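PDB 2EH3: transcriptional regulator from Aquifex aeolicus, which probably binds DNA as a dimer through an N-terminal helix-turn-helix domain and regulates transcription, as TetR/AcrR-family proteins do. Local coordinates for the interface of chains A and B. Numbering follows the deposited sequence. Chains: chain A/B, Transcriptional regulator.

The interface of chains A and B. Residues chain A 99, 108-109, 143; chain B 95, 144, 147-148.
A:Arg143 and B:Leu147 meet where helix 131-152 of one TetR-family subunit faces its counterpart in the other, in the C-terminal helical region through which regulators of this family typically dimerise. The contact illustrates how a polar cluster can be built in among apolar side chains at a helix-helix contact. The arginine chain, bent at chi3 (73°), presents its guanidinium edge to chain B. NH1 gives a nearly straight hydrogen bond to the imidazole NE2 of B:His148 at 2.7 Å (174° at H); this acceptor lies in the guanidinium plane, although the two planes stand steeply to each other. The same nitrogen also reaches the amide oxygen OE1 of B:Gln144 at 2.7 Å, in a more bent bond that meets the oxygen from above its carbonyl plane. Within chain A, NH2 donates to the phenol OH of A:Tyr108 at 2.7 Å, so the guanidinium is held at both terminal nitrogens and its rotation is restricted. Were A:Arg143 shortened to an alanine, B:His148 NE2 and B:Gln144 OE1 would probably lose their common NH1 donor and the tyrosine hydroxyl its NH2 partner, with a gap likely beside B:Leu147.

B:Leu147 supplies the apolar centre. With CG anti to the backbone N (chi1 -176°), its branched end projects between the arginine and A:Phe109. Its CD2 packs 3.6 Å from A:Arg143 CZ, the guanidinium carbon, though the still shorter approach to NH2 is doubtful, while CG lies in plane at the phenyl edge, 3.7 Å from A:Phe109 CE1. The same ring directs an edge at one face of B:His148, with CD1 3.6 Å from the imidazole CE1 and the planes almost perpendicular. The arginine NH1 lies somewhat out of the imidazole plane, and the phenyl rim over one face should help to limit the ring's rotation. Behind the phenyl, the edge carbon CD2 of A:Tyr108 sits over one face, and A:Leu99 CB covers one face of the tyrosine ring. At the margin, A:Leu99 CD2 approaches B:Leu95 CD1 at 4.2 Å, a looser methyl contact. Two-fold symmetry repeats the set with the chains exchanged.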
loop_
_atom_site.group_PDB
_atom_site.type_symbol
_atom_site.label_atom_id
_atom_site.label_comp_id
_atom_site.label_asym_id
_atom_site.label_seq_id
_atom_site.Cartn_x
_atom_site.Cartn_y
_atom_site.Cartn_z
ATOM N N LEU A 99 0.295 -4.330 -7.978
ATOM C CA LEU A 99 1.414 -3.865 -7.149
ATOM C C LEU A 99 2.260 -5.043 -6.683
ATOM O O LEU A 99 3.496 -5.000 -6.761
ATOM C CB LEU A 99 0.898 -3.081 -5.931
ATOM C CG LEU A 99 2.000 -2.778 -4.892
ATOM C CD1 LEU A 99 3.063 -1.888 -5.542
ATOM C CD2 LEU A 99 1.399 -2.060 -3.641
ATOM N N TYR A 108 0.520 -0.377 -11.951
ATOM C CA TYR A 108 -0.004 0.112 -10.685
ATOM C C TYR A 108 0.519 1.516 -10.498
ATOM O O TYR A 108 -0.253 2.456 -10.294
ATOM C CB TYR A 108 0.492 -0.755 -9.526
ATOM C CG TYR A 108 0.128 -0.246 -8.157
ATOM C CD1 TYR A 108 -1.108 -0.556 -7.575
ATOM C CD2 TYR A 108 1.023 0.521 -7.421
ATOM C CE1 TYR A 108 -1.429 -0.120 -6.289
ATOM C CE2 TYR A 108 0.719 0.971 -6.140
ATOM C CZ TYR A 108 -0.515 0.642 -5.572
ATOM O OH TYR A 108 -0.778 1.061 -4.284
ATOM N N PHE A 109 1.831 1.676 -10.588
ATOM C CA PHE A 109 2.370 3.026 -10.398
ATOM C C PHE A 109 1.994 4.030 -11.482
ATOM O O PHE A 109 1.830 5.232 -11.187
ATOM C CB PHE A 109 3.889 2.966 -10.181
ATOM C CG PHE A 109 4.267 2.458 -8.816
ATOM C CD1 PHE A 109 3.841 3.144 -7.671
ATOM C CD2 PHE A 109 4.994 1.273 -8.660
ATOM C CE1 PHE A 109 4.129 2.660 -6.385
ATOM C CE2 PHE A 109 5.293 0.775 -7.364
ATOM C CZ PHE A 109 4.853 1.471 -6.228
ATOM N N ARG A 143 -5.656 6.284 0.491
ATOM C CA ARG A 143 -5.145 4.916 0.386
ATOM C C ARG A 143 -5.145 4.208 1.761
ATOM O O ARG A 143 -5.519 3.036 1.854
ATOM C CB ARG A 143 -3.778 4.959 -0.300
ATOM C CG ARG A 143 -3.984 5.481 -1.747
ATOM C CD ARG A 143 -2.693 5.844 -2.473
ATOM N NE ARG A 143 -1.921 4.668 -2.863
ATOM C CZ ARG A 143 -0.701 4.728 -3.388
ATOM N NH1 ARG A 143 -0.121 5.894 -3.575
ATOM N NH2 ARG A 143 -0.071 3.624 -3.750
ATOM N N LEU B 95 6.089 -5.168 2.745
ATOM C CA LEU B 95 5.046 -5.046 1.724
ATOM C C LEU B 95 4.924 -6.256 0.788
ATOM O O LEU B 95 3.852 -6.895 0.687
ATOM C CB LEU B 95 5.319 -3.784 0.892
ATOM C CG LEU B 95 4.467 -3.545 -0.353
ATOM C CD1 LEU B 95 2.991 -3.530 -0.019
ATOM C CD2 LEU B 95 4.892 -2.219 -0.993
ATOM N N GLN B 144 2.425 6.844 1.646
ATOM C CA GLN B 144 2.445 7.345 0.269
ATOM C C GLN B 144 3.895 7.724 -0.092
ATOM O O GLN B 144 4.402 7.371 -1.162
ATOM C CB GLN B 144 1.540 8.586 0.139
ATOM C CG GLN B 144 1.620 9.373 -1.180
ATOM C CD GLN B 144 0.708 8.842 -2.278
ATOM O OE1 GLN B 144 -0.217 8.074 -2.019
ATOM N NE2 GLN B 144 0.950 9.276 -3.507
ATOM N N LEU B 147 6.084 4.464 -0.360
ATOM C CA LEU B 147 5.739 3.678 -1.533
ATOM C C LEU B 147 6.247 4.330 -2.822
ATOM O O LEU B 147 6.775 3.673 -3.721
ATOM C CB LEU B 147 4.219 3.509 -1.589
ATOM C CG LEU B 147 3.704 2.628 -2.708
ATOM C CD1 LEU B 147 4.122 1.186 -2.460
ATOM C CD2 LEU B 147 2.205 2.735 -2.737
ATOM N N HIS B 148 6.118 5.635 -2.915
ATOM C CA HIS B 148 6.544 6.282 -4.132
ATOM C C HIS B 148 7.972 6.703 -4.217
ATOM O O HIS B 148 8.536 6.699 -5.310
ATOM C CB HIS B 148 5.624 7.450 -4.405
ATOM C CG HIS B 148 4.254 6.989 -4.752
ATOM N ND1 HIS B 148 3.861 6.777 -6.055
ATOM C CD2 HIS B 148 3.267 6.483 -3.973
ATOM C CE1 HIS B 148 2.698 6.150 -6.063
ATOM N NE2 HIS B 148 2.316 5.958 -4.811
#